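Local coordinates for protein endonuclease V (Bacillus subtilis, PDB 3GA2) that probably repairs deaminated DNA as a magnesium-dependent endonuclease, cutting the strand at the second phosphodiester bond 3' to a deoxyinosine, at residues Ile99-Ala102 / Ala103-Leu106; Asn118-His122 / Tyr123-Gly127; Tyr195-Leu198 / Asp199-Tyr202. The protein carries 1 engineered substitution. All blocks are in the same frame, centred on the assembly; numbering follows the deposited sequence.

Contact 1. Residues Ile99-Ala102 / Ala103-Leu106; sequences IIEA and AKKL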
ATOM      1  N   ILE A  99      -3.765   5.773  -8.717  1.00 13.39           N
ATOM      2  CA  ILE A  99      -3.343   4.380  -8.597  1.00 14.38           C
ATOM      3  C   ILE A  99      -3.951   3.539  -9.714  1.00 15.47           C
ATOM      4  O   ILE A  99      -3.262   2.743 -10.359  1.00 14.89           O
ATOM      5  CB  ILE A  99      -3.758   3.784  -7.239  1.00 18.30           C
ATOM      6  CG1 ILE A  99      -3.117   4.600  -6.111  1.00 15.41           C
ATOM      7  CG2 ILE A  99      -3.328   2.312  -7.157  1.00 11.33           C
ATOM      8  CD1 ILE A  99      -3.534   4.174  -4.705  1.00 19.20           C
ATOM      9  N   ILE A 100      -5.241   3.734  -9.945  1.00 14.86           N
ATOM     10  CA  ILE A 100      -5.950   3.000 -10.979  1.00 20.85           C
ATOM     11  C   ILE A 100      -5.389   3.346 -12.351  1.00 16.44           C
ATOM     12  O   ILE A 100      -5.185   2.466 -13.183  1.00 19.78           O
ATOM     13  CB  ILE A 100      -7.450   3.333 -10.956  1.00 21.50           C
ATOM     14  CG1 ILE A 100      -8.003   3.111  -9.550  1.00 23.05           C
ATOM     15  CG2 ILE A 100      -8.189   2.471 -11.969  1.00 25.90           C
ATOM     16  CD1 ILE A 100      -7.719   1.734  -8.999  1.00 36.12           C
ATOM     17  N   GLU A 101      -5.145   4.632 -12.580  1.00 19.98           N
ATOM     18  CA  GLU A 101      -4.600   5.090 -13.853  1.00 19.23           C
ATOM     19  C   GLU A 101      -3.284   4.398 -14.176  1.00 19.58           C
ATOM     20  O   GLU A 101      -3.073   3.938 -15.301  1.00 16.40           O
ATOM     21  CB  GLU A 101      -4.370   6.601 -13.824  1.00 24.63           C
ATOM     22  CG  GLU A 101      -5.396   7.390 -14.611  1.00 34.26           C
ATOM     23  CD  GLU A 101      -5.541   6.875 -16.027  1.00 41.52           C
ATOM     24  OE1 GLU A 101      -4.510   6.752 -16.727  1.00 47.77           O
ATOM     25  OE2 GLU A 101      -6.685   6.591 -16.441  1.00 32.89           O
ATOM     26  N   ALA A 102      -2.402   4.341 -13.183  1.00 10.60           N
ATOM     27  CA  ALA A 102      -1.098   3.714 -13.341  1.00 14.25           C
ATOM     28  C   ALA A 102      -1.260   2.222 -13.606  1.00  9.64           C
ATOM     29  O   ALA A 102      -0.663   1.681 -14.534  1.00 11.60           O
ATOM     30  CB  ALA A 102      -0.252   3.942 -12.082  1.00 11.70           C
ATOM     31  N   ALA A 103      -2.087   1.567 -12.797  1.00 17.11           N
ATOM     32  CA  ALA A 103      -2.326   0.135 -12.949  1.00 22.26           C
ATOM     33  C   ALA A 103      -2.834  -0.197 -14.354  1.00 19.39           C
ATOM     34  O   ALA A 103      -2.506  -1.249 -14.911  1.00 17.45           O
ATOM     35  CB  ALA A 103      -3.329  -0.341 -11.902  1.00 18.35           C
ATOM     36  N   LYS A 104      -3.633   0.704 -14.921  1.00 12.05           N
ATOM     37  CA  LYS A 104      -4.182   0.508 -16.261  1.00 17.26           C
ATOM     38  C   LYS A 104      -3.104   0.550 -17.340  1.00 15.78           C
ATOM     39  O   LYS A 104      -3.292   0.044 -18.449  1.00 13.51           O
ATOM     40  CB  LYS A 104      -5.270   1.557 -16.532  1.00 18.77           C
ATOM     41  CG  LYS A 104      -6.459   1.392 -15.591  1.00 25.36           C
ATOM     42  CD  LYS A 104      -7.356   2.612 -15.529  1.00 38.11           C
ATOM     43  CE  LYS A 104      -8.303   2.692 -16.700  1.00 42.69           C
ATOM     44  NZ  LYS A 104      -9.202   3.868 -16.532  1.00 53.78           N
ATOM     45  N   LYS A 105      -1.959   1.132 -17.008  1.00 16.75           N
ATOM     46  CA  LYS A 105      -0.866   1.218 -17.963  1.00 13.40           C
ATOM     47  C   LYS A 105      -0.005  -0.043 -17.965  1.00 14.08           C
ATOM     48  O   LYS A 105       0.781  -0.259 -18.884  1.00 13.89           O
ATOM     49  CB  LYS A 105      -0.001   2.439 -17.649  1.00 15.17           C
ATOM     50  CG  LYS A 105      -0.740   3.770 -17.746  1.00 14.15           C
ATOM     51  CD  LYS A 105       0.186   4.921 -17.397  1.00 14.26           C
ATOM     52  CE  LYS A 105      -0.475   6.267 -17.624  1.00 21.25           C
ATOM     53  NZ  LYS A 105       0.518   7.372 -17.478  1.00 20.37           N
ATOM     54  N   LEU A 106      -0.161  -0.876 -16.939  1.00 11.20           N
ATOM     55  CA  LEU A 106       0.612  -2.111 -16.818  1.00 12.77           C
ATOM     56  C   LEU A 106       0.403  -3.135 -17.935  1.00 18.98           C
ATOM     57  O   LEU A 106      -0.730  -3.501 -18.256  1.00 12.96           O
ATOM     58  CB  LEU A 106       0.300  -2.793 -15.483  1.00 12.34           C
ATOM     59  CG  LEU A 106       0.740  -2.081 -14.200  1.00 16.98           C
ATOM     60  CD1 LEU A 106       0.244  -2.857 -12.988  1.00 12.29           C
ATOM     61  CD2 LEU A 106       2.261  -1.967 -14.174  1.00 10.56           C
TER
HETATM   62  O   HOH W   1      -8.191   5.883 -14.548  1.00 60.16           O
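The last turns of helix 96-105 join I99-A102 to A103-L106, and the backbone supplies the regular part of the contact. A103 N donates to I99 O at 3.0 Å and K104 N to I100 O at 2.9 Å. Toward the end an i to i+3 bond takes the place of i to i+4: K105 N bonds to A102 O at 2.8 Å, while its bond to E101 O is long and weak.

Charge adds a second layer on the outer surface. K104 bends at chi3 (80°), which swings NZ toward the carboxylate of E101, whose OE2 lies 3.7 Å away in a long salt bridge. One water closes the gap, donating a hydrogen bond to E101 OE2 at 2.5 Å and accepting one from K104 NZ. Nonpolar contact comes from the same lysine, its CD resting 3.7 Å from I100 CG2. K105 instead runs out extended, and its NZ bonds to the backbone O of H77.

Among its neighbours the helix packs on two sides. A102 and L106 lie on strands 55-66 and 72-81, while I99, I100 and A103 meet helix 128-136.

Contact 2. Residues Asn118-His122 / Tyr123-Gly127; sequences NGYLH and YNHMG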
ATOM      1  N   ASN A 118      -0.961   1.800   4.711  1.00  6.03           N
ATOM      2  CA  ASN A 118      -1.709   0.794   5.453  1.00  9.74           C
ATOM      3  C   ASN A 118      -2.798   0.082   4.667  1.00 15.23           C
ATOM      4  O   ASN A 118      -3.275   0.561   3.636  1.00 10.04           O
ATOM      5  CB  ASN A 118      -2.367   1.400   6.696  1.00 15.25           C
ATOM      6  CG  ASN A 118      -1.364   1.794   7.757  1.00 18.13           C
ATOM      7  OD1 ASN A 118      -0.619   0.956   8.265  1.00 11.67           O
ATOM      8  ND2 ASN A 118      -1.347   3.077   8.107  1.00 19.18           N
ATOM      9  N   GLY A 119      -3.197  -1.072   5.194  1.00 17.17           N
ATOM     10  CA  GLY A 119      -4.258  -1.860   4.596  1.00 13.86           C
ATOM     11  C   GLY A 119      -5.290  -2.080   5.685  1.00 15.50           C
ATOM     12  O   GLY A 119      -6.009  -1.158   6.065  1.00 12.85           O
ATOM     13  N   TYR A 120      -5.339  -3.300   6.211  1.00 17.88           N
ATOM     14  CA  TYR A 120      -6.282  -3.670   7.262  1.00 11.33           C
ATOM     15  C   TYR A 120      -6.005  -2.902   8.566  1.00 12.13           C
ATOM     16  O   TYR A 120      -6.904  -2.689   9.376  1.00  9.09           O
ATOM     17  CB  TYR A 120      -6.191  -5.176   7.508  1.00  7.55           C
ATOM     18  CG  TYR A 120      -7.389  -5.781   8.203  1.00 13.16           C
ATOM     19  CD1 TYR A 120      -8.637  -5.819   7.574  1.00 15.62           C
ATOM     20  CD2 TYR A 120      -7.279  -6.317   9.483  1.00  7.58           C
ATOM     21  CE1 TYR A 120      -9.747  -6.376   8.203  1.00 13.43           C
ATOM     22  CE2 TYR A 120      -8.387  -6.877  10.128  1.00 14.20           C
ATOM     23  CZ  TYR A 120      -9.615  -6.901   9.479  1.00 14.37           C
ATOM     24  OH  TYR A 120     -10.716  -7.439  10.106  1.00 19.47           O
ATOM     25  N   LEU A 121      -4.758  -2.495   8.771  1.00 14.29           N
ATOM     26  CA  LEU A 121      -4.392  -1.736   9.964  1.00 10.50           C
ATOM     27  C   LEU A 121      -4.857  -0.308   9.737  1.00 11.35           C
ATOM     28  O   LEU A 121      -4.082   0.573   9.354  1.00 10.99           O
ATOM     29  CB  LEU A 121      -2.882  -1.776  10.161  1.00 10.20           C
ATOM     30  CG  LEU A 121      -2.233  -0.995  11.305  1.00  8.77           C
ATOM     31  CD1 LEU A 121      -2.679  -1.497  12.681  1.00  6.48           C
ATOM     32  CD2 LEU A 121      -0.739  -1.153  11.140  1.00 17.44           C
ATOM     33  N   HIS A 122      -6.145  -0.093   9.969  1.00 15.18           N
ATOM     34  CA  HIS A 122      -6.749   1.212   9.759  1.00 13.59           C
ATOM     35  C   HIS A 122      -8.019   1.309  10.592  1.00 15.21           C
ATOM     36  O   HIS A 122      -8.669   0.295  10.850  1.00 16.18           O
ATOM     37  CB  HIS A 122      -7.059   1.377   8.266  1.00 15.10           C
ATOM     38  CG  HIS A 122      -7.841   2.607   7.940  1.00 17.19           C
ATOM     39  ND1 HIS A 122      -9.217   2.640   7.966  1.00 12.34           N
ATOM     40  CD2 HIS A 122      -7.437   3.856   7.606  1.00 14.16           C
ATOM     41  CE1 HIS A 122      -9.630   3.858   7.661  1.00 14.77           C
ATOM     42  NE2 HIS A 122      -8.571   4.614   7.439  1.00 16.00           N
ATOM     43  N   TYR A 123      -8.356   2.531  11.007  1.00 14.39           N
ATOM     44  CA  TYR A 123      -9.537   2.810  11.827  1.00 14.99           C
ATOM     45  C   TYR A 123     -10.745   1.982  11.420  1.00 14.10           C
ATOM     46  O   TYR A 123     -11.498   1.506  12.263  1.00 16.97           O
ATOM     47  CB  TYR A 123      -9.933   4.293  11.735  1.00 18.23           C
ATOM     48  CG  TYR A 123      -8.851   5.280  12.115  1.00 26.18           C
ATOM     49  CD1 TYR A 123      -8.340   6.179  11.176  1.00 22.38           C
ATOM     50  CD2 TYR A 123      -8.340   5.323  13.414  1.00 17.40           C
ATOM     51  CE1 TYR A 123      -7.343   7.096  11.522  1.00 27.48           C
ATOM     52  CE2 TYR A 123      -7.343   6.235  13.768  1.00 21.48           C
ATOM     53  CZ  TYR A 123      -6.849   7.115  12.820  1.00 21.33           C
ATOM     54  OH  TYR A 123      -5.851   8.001  13.165  1.00 33.32           O
ATOM     55  N   ASN A 124     -10.942   1.821  10.121  1.00 13.58           N
ATOM     56  CA  ASN A 124     -12.085   1.057   9.658  1.00 16.62           C
ATOM     57  C   ASN A 124     -11.661  -0.057   8.711  1.00 10.32           C
ATOM     58  O   ASN A 124     -12.406  -0.435   7.806  1.00 17.66           O
ATOM     59  CB  ASN A 124     -13.084   2.000   8.985  1.00 21.62           C
ATOM     60  CG  ASN A 124     -14.519   1.609   9.252  1.00 32.39           C
ATOM     61  OD1 ASN A 124     -14.877   1.269  10.379  1.00 41.58           O
ATOM     62  ND2 ASN A 124     -15.355   1.670   8.222  1.00 36.49           N
ATOM     63  N   HIS A 125     -10.458  -0.583   8.940  1.00 13.59           N
ATOM     64  CA  HIS A 125      -9.898  -1.657   8.118  1.00 11.86           C
ATOM     65  C   HIS A 125      -9.987  -1.283   6.646  1.00 14.72           C
ATOM     66  O   HIS A 125     -10.066  -2.149   5.782  1.00 16.89           O
ATOM     67  CB  HIS A 125     -10.664  -2.964   8.369  1.00 18.26           C
ATOM     68  CG  HIS A 125     -10.457  -3.533   9.741  1.00 18.60           C
ATOM     69  ND1 HIS A 125     -11.472  -4.115  10.469  1.00 20.39           N
ATOM     70  CD2 HIS A 125      -9.345  -3.622  10.512  1.00 10.52           C
ATOM     71  CE1 HIS A 125     -10.998  -4.534  11.629  1.00 10.07           C
ATOM     72  NE2 HIS A 125      -9.710  -4.247  11.680  1.00 10.83           N
HETATM   73  N   MSE A 126      -9.959   0.011   6.350  1.00 19.52           N
HETATM   74  CA  MSE A 126     -10.081   0.422   4.964  1.00 18.13           C
HETATM   75  C   MSE A 126      -8.947   1.315   4.464  1.00 17.89           C
HETATM   76  O   MSE A 126      -9.187   2.314   3.784  1.00 16.05           O
HETATM   77  CB  MSE A 126     -11.436   1.099   4.768  1.00 14.13           C
HETATM   78  CG  MSE A 126     -12.029   0.934   3.378  1.00 42.34           C
HETATM   79 SE   MSE A 126     -12.153  -0.919   2.782  1.00 35.68          SE
HETATM   80  CE  MSE A 126     -12.146  -0.546   0.898  1.00 47.45           C
ATOM     81  N   GLY A 127      -7.714   0.956   4.819  1.00  9.61           N
ATOM     82  CA  GLY A 127      -6.559   1.707   4.361  1.00  6.67           C
ATOM     83  C   GLY A 127      -6.402   1.510   2.856  1.00  9.77           C
ATOM     84  O   GLY A 127      -6.984   0.587   2.279  1.00 10.85           O
TER
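In the loop linking strand 113-116 to helix 128-136, Y120 and H125 lay their rings on one another in an offset stack. The planes are within 1° of parallel and the centroids 3.6 Å apart. Y120 holds CG nearly opposite its own backbone N (chi1 -160°), which lays the phenol along the imidazole, with CZ over the centre of the H125 ring.

A second aromatic pair forms at H122 and Y123. Y123 presents its edge to one face of H122, centroids 5.5 Å apart and planes at 67°. Backbone covers the opposite face of that imidazole, where C of selenomethionine M126 and G127 N lie, while H125 N approaches its edge in the ring plane. The chain reverses here in a beta turn: H125 N donates to H122 O at 2.8 Å, nearly straight at the hydrogen yet well above the carbonyl plane. G127 N bonds to G119 O at 3.0 Å, closing the loop just where G127 takes the N-cap position of helix 128-136. A side chain on G127 would probably run into N118 O and G119 O.

Outside the loop, Y175 brings its ring against H125, and N124 OD1 accepts from K25 NZ. Stacking and the two backbone bonds together draw the loop's two limbs together, and the stack probably limits how Y120 and H125 can tilt.

Contact 3. Residues Tyr195-Leu198 / Asp199-Tyr202; sequences YIDL and DSSY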
ATOM      1  N   TYR A 195      -7.586 -10.164   0.195  1.00  4.59           N
ATOM      2  CA  TYR A 195      -7.369 -11.401  -0.548  1.00  6.03           C
ATOM      3  C   TYR A 195      -6.085 -12.145  -0.176  1.00  7.58           C
ATOM      4  O   TYR A 195      -5.473 -12.806  -1.017  1.00  6.56           O
ATOM      5  CB  TYR A 195      -7.368 -11.104  -2.053  1.00 12.37           C
ATOM      6  CG  TYR A 195      -8.551 -10.286  -2.519  1.00 11.67           C
ATOM      7  CD1 TYR A 195      -9.847 -10.651  -2.187  1.00 21.41           C
ATOM      8  CD2 TYR A 195      -8.372  -9.161  -3.314  1.00 14.10           C
ATOM      9  CE1 TYR A 195     -10.943  -9.913  -2.637  1.00 21.74           C
ATOM     10  CE2 TYR A 195      -9.455  -8.418  -3.771  1.00  9.66           C
ATOM     11  CZ  TYR A 195     -10.736  -8.798  -3.432  1.00 19.75           C
ATOM     12  OH  TYR A 195     -11.805  -8.061  -3.901  1.00 21.66           O
ATOM     13  N   ILE A 196      -5.684 -12.045   1.087  1.00 11.74           N
ATOM     14  CA  ILE A 196      -4.465 -12.701   1.551  1.00 11.95           C
ATOM     15  C   ILE A 196      -4.434 -12.682   3.080  1.00  9.80           C
ATOM     16  O   ILE A 196      -4.900 -11.722   3.698  1.00 14.04           O
ATOM     17  CB  ILE A 196      -3.230 -11.960   0.993  1.00  8.23           C
ATOM     18  CG1 ILE A 196      -1.940 -12.660   1.406  1.00 18.33           C
ATOM     19  CG2 ILE A 196      -3.223 -10.520   1.512  1.00 13.83           C
ATOM     20  CD1 ILE A 196      -0.687 -12.008   0.798  1.00  7.55           C
ATOM     21  N   ASP A 197      -3.892 -13.739   3.688  1.00 15.96           N
ATOM     22  CA  ASP A 197      -3.810 -13.808   5.145  1.00 15.58           C
ATOM     23  C   ASP A 197      -2.548 -13.130   5.679  1.00 17.22           C
ATOM     24  O   ASP A 197      -1.631 -12.799   4.920  1.00 12.25           O
ATOM     25  CB  ASP A 197      -3.885 -15.260   5.642  1.00 13.92           C
ATOM     26  CG  ASP A 197      -2.771 -16.138   5.107  1.00  9.99           C
ATOM     27  OD1 ASP A 197      -1.676 -15.637   4.808  1.00 18.36           O
ATOM     28  OD2 ASP A 197      -2.991 -17.361   5.003  1.00 28.00           O
ATOM     29  N   LEU A 198      -2.512 -12.909   6.989  1.00 12.24           N
ATOM     30  CA  LEU A 198      -1.376 -12.245   7.612  1.00 14.36           C
ATOM     31  C   LEU A 198      -0.078 -13.025   7.451  1.00 12.76           C
ATOM     32  O   LEU A 198       0.981 -12.447   7.222  1.00 12.07           O
ATOM     33  CB  LEU A 198      -1.650 -12.008   9.099  1.00 12.42           C
ATOM     34  CG  LEU A 198      -0.588 -11.160   9.805  1.00 22.42           C
ATOM     35  CD1 LEU A 198      -0.322  -9.896   8.989  1.00 15.96           C
ATOM     36  CD2 LEU A 198      -1.059 -10.796  11.219  1.00 16.08           C
ATOM     37  N   ASP A 199      -0.168 -14.343   7.570  1.00 13.85           N
ATOM     38  CA  ASP A 199       0.999 -15.194   7.440  1.00 14.45           C
ATOM     39  C   ASP A 199       1.671 -15.009   6.090  1.00 16.69           C
ATOM     40  O   ASP A 199       2.887 -14.860   6.007  1.00 16.06           O
ATOM     41  CB  ASP A 199       0.605 -16.656   7.598  1.00 19.48           C
ATOM     42  CG  ASP A 199       1.743 -17.500   8.081  1.00 36.97           C
ATOM     43  OD1 ASP A 199       2.111 -17.355   9.267  1.00 58.75           O
ATOM     44  OD2 ASP A 199       2.277 -18.303   7.289  1.00 46.81           O
ATOM     45  N   SER A 200       0.872 -15.026   5.027  1.00 13.81           N
ATOM     46  CA  SER A 200       1.410 -14.871   3.686  1.00  9.21           C
ATOM     47  C   SER A 200       1.930 -13.455   3.489  1.00  7.66           C
ATOM     48  O   SER A 200       2.956 -13.257   2.853  1.00 10.58           O
ATOM     49  CB  SER A 200       0.339 -15.189   2.641  1.00  6.65           C
ATOM     50  OG  SER A 200      -0.177 -16.506   2.822  1.00 11.98           O
ATOM     51  N   SER A 201       1.220 -12.468   4.028  1.00 11.63           N
ATOM     52  CA  SER A 201       1.655 -11.085   3.895  1.00 11.60           C
ATOM     53  C   SER A 201       3.034 -10.955   4.513  1.00 10.95           C
ATOM     54  O   SER A 201       3.913 -10.284   3.976  1.00 11.25           O
ATOM     55  CB  SER A 201       0.682 -10.145   4.607  1.00 11.22           C
ATOM     56  OG  SER A 201      -0.561 -10.112   3.940  1.00 17.25           O
ATOM     57  N   TYR A 202       3.204 -11.607   5.656  1.00 12.88           N
ATOM     58  CA  TYR A 202       4.467 -11.597   6.378  1.00 13.26           C
ATOM     59  C   TYR A 202       5.576 -12.317   5.616  1.00  6.40           C
ATOM     60  O   TYR A 202       6.689 -11.806   5.508  1.00 12.64           O
ATOM     61  CB  TYR A 202       4.283 -12.240   7.758  1.00 10.30           C
ATOM     62  CG  TYR A 202       5.582 -12.525   8.478  1.00 13.98           C
ATOM     63  CD1 TYR A 202       6.168 -13.790   8.416  1.00 22.80           C
ATOM     64  CD2 TYR A 202       6.232 -11.532   9.206  1.00 12.20           C
ATOM     65  CE1 TYR A 202       7.369 -14.063   9.062  1.00 19.35           C
ATOM     66  CE2 TYR A 202       7.439 -11.793   9.859  1.00 21.61           C
ATOM     67  CZ  TYR A 202       8.000 -13.059   9.783  1.00 20.77           C
ATOM     68  OH  TYR A 202       9.181 -13.331  10.442  1.00 16.32           O
TER
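D197 is the N-cap residue of helix 198-207, and its side chain caps S200 N just after strand 188-194 gives way to a short loop. Its carboxylate turns back because CG sits between the backbone N and the carbonyl carbon (chi1 60°), a crowded setting repaid by two bonds. D197 OD1 accepts from S200 N at 2.6 Å, met nearly along the C-O axis, and from S200 OG, also at 2.6 Å, which comes from the syn side, 29° out of the carboxylate plane. The hydroxyl reaches there because S200 places OG beside its own backbone N, opposite the carbonyl carbon. One oxygen thus ties down both the first-turn amide and the serine side chain. Beyond the two segments, D197 OD2 bonds to T33 OG1 and S200 OG accepts from I34 N, so the cap also fastens the loop at T33-I34.

With an alanine here the carboxylate is gone, which would probably leave S200 N without its cap, the S200 hydroxyl held from one side fewer, and T33 OG1 without this partner.

I196 is extended, with CG1 3.6 Å from S200 CB and with CG2 and CD1 lying near S201 OG. On another side of the turn L198 and Y202 rest on strands 173-179 and 188-194, and Y202 OH bonds to G163 O. Closing the turn, Y202 N meets L198 O at 2.8 Å. The carbonyl of the capping aspartate is used twice as well: S201 N donates to D197 O at 3.0 Å as the helix's first regular bond, and S201 OG donates a second hydrogen bond to D197 O at 3.1 Å, approaching from above the carbonyl plane, 43° out of it.

In the fold
The three contacts illustrate how local turns begin or end the helices around one mixed sheet. Contact 1 ends a helix, whereas contacts 2 and 3 lead into one, with G127 and D197 at the two N-cap positions. No two of them touch: contacts 2 and 3 lie closest, about 15 Å between centres, while the centre of contact 1 stands about 22 Å from that of contact 2 and 24 Å from that of contact 3. Helix 128-136 links contacts 1 and 2: contact 2 leads into it, and I99, I100 and A103 pack on it. Side chain to side chain, the predicted magnesium ligands D46 and D116 are each about 9 Å from I99, and D116 is about 9 Å from N118; contact 3 lies away from that site.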